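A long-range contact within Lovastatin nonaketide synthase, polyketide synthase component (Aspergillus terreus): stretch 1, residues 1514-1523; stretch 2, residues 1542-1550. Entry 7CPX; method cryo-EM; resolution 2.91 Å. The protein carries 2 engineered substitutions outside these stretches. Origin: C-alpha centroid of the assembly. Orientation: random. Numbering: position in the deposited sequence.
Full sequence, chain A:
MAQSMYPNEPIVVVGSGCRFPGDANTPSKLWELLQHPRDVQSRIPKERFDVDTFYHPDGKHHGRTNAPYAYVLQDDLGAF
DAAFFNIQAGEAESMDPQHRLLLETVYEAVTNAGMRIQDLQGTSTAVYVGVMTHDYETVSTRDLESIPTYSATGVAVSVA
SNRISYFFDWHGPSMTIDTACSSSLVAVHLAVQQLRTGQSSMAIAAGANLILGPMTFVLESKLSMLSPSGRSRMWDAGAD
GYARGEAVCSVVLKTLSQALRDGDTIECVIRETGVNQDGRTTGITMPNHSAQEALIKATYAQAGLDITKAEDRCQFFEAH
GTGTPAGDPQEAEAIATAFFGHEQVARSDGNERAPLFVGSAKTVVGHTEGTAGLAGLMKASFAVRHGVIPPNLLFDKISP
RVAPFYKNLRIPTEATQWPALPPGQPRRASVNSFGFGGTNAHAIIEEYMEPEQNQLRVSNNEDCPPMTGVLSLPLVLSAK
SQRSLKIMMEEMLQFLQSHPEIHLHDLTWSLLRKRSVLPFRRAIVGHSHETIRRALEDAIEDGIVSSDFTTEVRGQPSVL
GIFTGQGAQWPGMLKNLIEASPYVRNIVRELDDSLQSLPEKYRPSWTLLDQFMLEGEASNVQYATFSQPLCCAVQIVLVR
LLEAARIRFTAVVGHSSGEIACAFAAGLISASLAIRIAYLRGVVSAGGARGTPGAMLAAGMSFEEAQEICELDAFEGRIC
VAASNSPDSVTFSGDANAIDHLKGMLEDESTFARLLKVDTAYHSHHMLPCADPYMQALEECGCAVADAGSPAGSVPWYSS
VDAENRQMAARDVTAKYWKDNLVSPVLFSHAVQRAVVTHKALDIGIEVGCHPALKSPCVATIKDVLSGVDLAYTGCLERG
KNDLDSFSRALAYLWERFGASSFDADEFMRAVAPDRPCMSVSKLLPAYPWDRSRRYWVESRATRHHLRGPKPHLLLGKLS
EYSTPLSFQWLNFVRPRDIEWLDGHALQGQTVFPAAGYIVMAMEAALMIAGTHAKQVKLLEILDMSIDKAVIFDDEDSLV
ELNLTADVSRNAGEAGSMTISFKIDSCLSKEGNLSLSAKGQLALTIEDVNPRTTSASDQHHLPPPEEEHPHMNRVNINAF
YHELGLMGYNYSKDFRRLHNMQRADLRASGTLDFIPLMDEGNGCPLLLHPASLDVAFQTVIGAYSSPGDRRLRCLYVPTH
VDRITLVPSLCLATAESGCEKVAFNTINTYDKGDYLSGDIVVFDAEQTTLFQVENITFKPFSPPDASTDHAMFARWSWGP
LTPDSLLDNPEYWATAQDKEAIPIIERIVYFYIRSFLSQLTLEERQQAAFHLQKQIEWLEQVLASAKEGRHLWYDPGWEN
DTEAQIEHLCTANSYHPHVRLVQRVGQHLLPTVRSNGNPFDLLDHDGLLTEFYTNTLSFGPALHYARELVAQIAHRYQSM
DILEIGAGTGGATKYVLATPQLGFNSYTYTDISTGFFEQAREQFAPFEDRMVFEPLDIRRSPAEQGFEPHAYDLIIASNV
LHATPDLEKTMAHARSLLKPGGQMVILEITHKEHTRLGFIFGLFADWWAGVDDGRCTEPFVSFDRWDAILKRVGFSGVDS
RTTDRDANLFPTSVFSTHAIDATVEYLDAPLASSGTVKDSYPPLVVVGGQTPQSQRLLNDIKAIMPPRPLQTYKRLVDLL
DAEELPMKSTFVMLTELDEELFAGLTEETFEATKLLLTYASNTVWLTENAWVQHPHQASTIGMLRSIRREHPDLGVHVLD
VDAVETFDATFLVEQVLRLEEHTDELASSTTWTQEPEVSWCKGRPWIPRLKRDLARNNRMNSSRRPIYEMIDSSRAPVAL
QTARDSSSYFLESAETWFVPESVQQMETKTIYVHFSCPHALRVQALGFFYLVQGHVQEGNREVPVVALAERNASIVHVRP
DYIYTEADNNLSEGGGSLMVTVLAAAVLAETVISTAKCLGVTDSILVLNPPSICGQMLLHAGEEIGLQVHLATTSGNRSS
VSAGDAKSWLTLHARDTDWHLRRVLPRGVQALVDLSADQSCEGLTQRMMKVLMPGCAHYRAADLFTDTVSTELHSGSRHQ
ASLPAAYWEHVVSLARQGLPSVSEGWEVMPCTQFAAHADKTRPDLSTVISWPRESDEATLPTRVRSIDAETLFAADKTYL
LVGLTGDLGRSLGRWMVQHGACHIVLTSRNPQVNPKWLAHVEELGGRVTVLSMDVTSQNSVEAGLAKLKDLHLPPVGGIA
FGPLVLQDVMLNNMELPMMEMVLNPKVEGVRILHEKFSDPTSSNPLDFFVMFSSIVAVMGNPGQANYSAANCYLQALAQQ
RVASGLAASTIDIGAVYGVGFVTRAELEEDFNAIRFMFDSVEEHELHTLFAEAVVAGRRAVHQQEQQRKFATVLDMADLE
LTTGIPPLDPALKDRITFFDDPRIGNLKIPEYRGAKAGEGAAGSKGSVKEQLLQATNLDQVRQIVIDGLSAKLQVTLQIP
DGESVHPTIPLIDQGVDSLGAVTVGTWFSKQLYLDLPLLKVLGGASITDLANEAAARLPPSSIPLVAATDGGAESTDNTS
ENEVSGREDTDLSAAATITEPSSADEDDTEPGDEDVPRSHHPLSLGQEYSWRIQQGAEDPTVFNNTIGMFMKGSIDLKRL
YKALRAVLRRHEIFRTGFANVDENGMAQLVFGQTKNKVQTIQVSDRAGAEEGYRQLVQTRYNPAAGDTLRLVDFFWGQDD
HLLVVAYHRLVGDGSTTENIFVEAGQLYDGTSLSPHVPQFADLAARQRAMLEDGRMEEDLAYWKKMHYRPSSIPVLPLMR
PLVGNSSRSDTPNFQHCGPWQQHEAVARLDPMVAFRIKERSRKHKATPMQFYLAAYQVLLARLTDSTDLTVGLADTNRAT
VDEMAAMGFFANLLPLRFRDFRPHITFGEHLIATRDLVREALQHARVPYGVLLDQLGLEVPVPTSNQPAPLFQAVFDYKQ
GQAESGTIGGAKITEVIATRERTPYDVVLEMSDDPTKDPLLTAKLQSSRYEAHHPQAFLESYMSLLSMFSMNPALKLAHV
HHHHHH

Stretch 1 (1514-1523) LIIASNVLHA
Stretch 2 1542-1550: GQMVILEIT

Neighbouring parallel strands solve two problems at once, pairing their backbones and setting their side chains side by side on each face, and this contact is a compact example. Strands 1514-1518 and 1542-1547 run in the same direction, 10° apart, with axes approaching to 4.7 Å and phi/psi values in the extended region. Leu1514 lies beside Gln1543 (CA-CA 4.6 Å), and the register advances evenly to Ser1518 beside Leu1547 (CA-CA 5.0 Å). As parallel geometry requires, each bonding residue of the first strand straddles two residues of its neighbour: Ile1515 N donates to Gln1543 O and Ile1515 O accepts from Val1545 N, while Ala1517 N donates to Val1545 O and Ala1517 O accepts from Leu1547 N, all at 2.9 Å.

Shape follows from this alternation. On one face, side chains stand in paired ranks, Leu1514 (t, chi2 141°) beside Gln1543 (m, p, chi3 26°), Ile1516 (m, t) beside Val1545 (t) and Ser1518 (t) beside Leu1547 (m, chi2 98°): Leu1514 CD1 reaches diagonally to Val1545 CG2 at 4.1 Å, and Ile1516 CG1 lies 4.2 Å from Val1545 CB. On the other face, Ala1517 is a small residue between bulkier ones. The bent Met1544 chain (chi1 -132°, chi2 m, chi3 t) brings its methyl over this low spot, with CE 3.5 Å from Ile1515 (m, t) CG2 and 3.9 Å from Ala1517 CB. Further along, Leu1521 CD1 (m, t) packs against Ile1546 (m, p) CG2 at 3.6 Å.

Beyond the strands, Asn1519 (phi/psi 46/44) turns the first chain, and Glu1548 (t, p, chi3 -76°) extends its carboxylate into the resulting hollow. There Glu1548 OE2 accepts a very short hydrogen bond from His1522 N, 2.4 Å, while Glu1548 OE1 takes one from Ile1549 N at 3.2 Å. The His1522 ring (chi1 p, chi2 137°) lies obliquely to this carboxylate.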

# COMPACT_ATOMS: atom_id res chain seq x y z
N LEU A 1514 68.54 -8.85 8.53
CA LEU A 1514 68.74 -10.10 9.24
C LEU A 1514 68.33 -11.28 8.36
O LEU A 1514 67.38 -11.20 7.58
CB LEU A 1514 67.97 -10.12 10.56
CG LEU A 1514 67.83 -11.47 11.27
CD1 LEU A 1514 67.97 -11.30 12.77
CD2 LEU A 1514 66.50 -12.11 10.94
N ILE A 1515 69.07 -12.38 8.51
CA ILE A 1515 68.79 -13.62 7.81
C ILE A 1515 68.74 -14.75 8.83
O ILE A 1515 69.47 -14.73 9.83
CB ILE A 1515 69.84 -13.92 6.72
CG1 ILE A 1515 69.66 -12.97 5.54
CG2 ILE A 1515 69.74 -15.37 6.26
CD1 ILE A 1515 70.73 -13.09 4.47
N ILE A 1516 67.86 -15.71 8.59
CA ILE A 1516 67.64 -16.85 9.49
C ILE A 1516 67.74 -18.12 8.65
O ILE A 1516 66.83 -18.43 7.88
CB ILE A 1516 66.28 -16.77 10.19
CG1 ILE A 1516 66.20 -15.53 11.07
CG2 ILE A 1516 66.05 -18.03 11.02
CD1 ILE A 1516 64.79 -15.13 11.45
N ALA A 1517 68.83 -18.86 8.82
CA ALA A 1517 69.02 -20.13 8.14
C ALA A 1517 68.54 -21.25 9.05
O ALA A 1517 69.22 -21.60 10.03
CB ALA A 1517 70.48 -20.33 7.75
N SER A 1518 67.38 -21.82 8.73
CA SER A 1518 66.72 -22.80 9.60
C SER A 1518 67.10 -24.20 9.14
O SER A 1518 66.45 -24.79 8.27
CB SER A 1518 65.21 -22.60 9.58
OG SER A 1518 64.55 -23.58 10.35
N ASN A 1519 68.16 -24.75 9.74
CA ASN A 1519 68.58 -26.13 9.51
C ASN A 1519 68.59 -26.47 8.02
O ASN A 1519 68.12 -27.52 7.59
CB ASN A 1519 67.68 -27.10 10.28
CG ASN A 1519 67.74 -26.88 11.78
OD1 ASN A 1519 68.67 -27.34 12.45
ND2 ASN A 1519 66.75 -26.17 12.31
N VAL A 1520 69.12 -25.54 7.23
CA VAL A 1520 69.21 -25.73 5.78
C VAL A 1520 70.62 -25.58 5.25
O VAL A 1520 70.90 -26.04 4.12
CB VAL A 1520 68.26 -24.74 5.06
CG1 VAL A 1520 68.74 -23.31 5.24
CG2 VAL A 1520 68.12 -25.11 3.59
N LEU A 1521 71.56 -24.99 5.99
CA LEU A 1521 72.93 -24.90 5.52
C LEU A 1521 73.58 -26.27 5.39
O LEU A 1521 74.56 -26.41 4.64
CB LEU A 1521 73.76 -24.02 6.47
CG LEU A 1521 73.25 -22.59 6.67
CD1 LEU A 1521 74.21 -21.81 7.56
CD2 LEU A 1521 73.05 -21.89 5.34
N HIS A 1522 73.07 -27.28 6.09
CA HIS A 1522 73.56 -28.64 5.93
C HIS A 1522 73.03 -29.31 4.68
O HIS A 1522 73.53 -30.38 4.30
CB HIS A 1522 73.20 -29.48 7.15
CG HIS A 1522 71.75 -29.82 7.24
ND1 HIS A 1522 71.29 -31.07 7.59
CD2 HIS A 1522 70.64 -29.06 7.04
CE1 HIS A 1522 69.97 -31.08 7.59
NE2 HIS A 1522 69.55 -29.87 7.26
N ALA A 1523 72.03 -28.72 4.02
CA ALA A 1523 71.46 -29.26 2.80
C ALA A 1523 72.17 -28.75 1.55
O ALA A 1523 71.70 -29.00 0.43
CB ALA A 1523 69.97 -28.91 2.72
N GLY A 1542 74.58 -6.80 9.50
CA GLY A 1542 73.37 -7.58 9.59
C GLY A 1542 73.57 -8.84 10.41
O GLY A 1542 74.67 -9.36 10.57
N GLN A 1543 72.46 -9.35 10.94
CA GLN A 1543 72.47 -10.45 11.89
C GLN A 1543 72.08 -11.75 11.19
O GLN A 1543 70.98 -11.86 10.63
CB GLN A 1543 71.54 -10.17 13.06
CG GLN A 1543 72.13 -9.25 14.12
CD GLN A 1543 72.51 -7.90 13.56
OE1 GLN A 1543 71.94 -7.43 12.57
NE2 GLN A 1543 73.48 -7.25 14.19
N MET A 1544 72.99 -12.72 11.22
CA MET A 1544 72.74 -14.06 10.71
C MET A 1544 72.46 -14.98 11.89
O MET A 1544 73.28 -15.09 12.80
CB MET A 1544 73.94 -14.55 9.91
CG MET A 1544 73.60 -15.15 8.55
SD MET A 1544 72.60 -16.64 8.65
CE MET A 1544 72.67 -17.19 6.95
N VAL A 1545 71.30 -15.62 11.87
CA VAL A 1545 70.87 -16.55 12.91
C VAL A 1545 70.78 -17.92 12.26
O VAL A 1545 69.94 -18.15 11.39
CB VAL A 1545 69.53 -16.14 13.53
CG1 VAL A 1545 69.08 -17.18 14.53
CG2 VAL A 1545 69.64 -14.77 14.17
N ILE A 1546 71.63 -18.84 12.70
CA ILE A 1546 71.77 -20.15 12.08
C ILE A 1546 71.32 -21.21 13.07
O ILE A 1546 71.90 -21.33 14.16
CB ILE A 1546 73.21 -20.41 11.62
CG1 ILE A 1546 73.65 -19.35 10.60
CG2 ILE A 1546 73.34 -21.80 11.02
CD1 ILE A 1546 74.24 -18.11 11.24
N LEU A 1547 70.30 -21.99 12.69
CA LEU A 1547 70.01 -23.26 13.33
C LEU A 1547 70.57 -24.35 12.42
O LEU A 1547 70.15 -24.47 11.27
CB LEU A 1547 68.51 -23.47 13.53
CG LEU A 1547 67.75 -22.49 14.43
CD1 LEU A 1547 67.05 -21.43 13.60
CD2 LEU A 1547 66.76 -23.26 15.29
N GLU A 1548 71.51 -25.14 12.93
CA GLU A 1548 72.14 -26.14 12.09
C GLU A 1548 72.79 -27.21 12.96
O GLU A 1548 73.02 -27.01 14.16
CB GLU A 1548 73.17 -25.51 11.15
CG GLU A 1548 73.59 -26.38 9.97
CD GLU A 1548 72.41 -26.81 9.12
OE1 GLU A 1548 71.67 -27.73 9.54
OE2 GLU A 1548 72.22 -26.24 8.03
N ILE A 1549 73.07 -28.35 12.33
CA ILE A 1549 73.69 -29.46 13.03
C ILE A 1549 75.10 -29.09 13.46
O ILE A 1549 75.84 -28.41 12.74
CB ILE A 1549 73.70 -30.71 12.12
CG1 ILE A 1549 74.40 -30.41 10.79
CG2 ILE A 1549 72.29 -31.20 11.89
CD1 ILE A 1549 74.70 -31.64 9.96
N THR A 1550 75.47 -29.52 14.67
CA THR A 1550 76.81 -29.30 15.19
C THR A 1550 77.11 -30.37 16.22
O THR A 1550 76.21 -31.01 16.76
CB THR A 1550 76.94 -27.89 15.80
OG1 THR A 1550 78.27 -27.71 16.31
CG2 THR A 1550 75.94 -27.69 16.92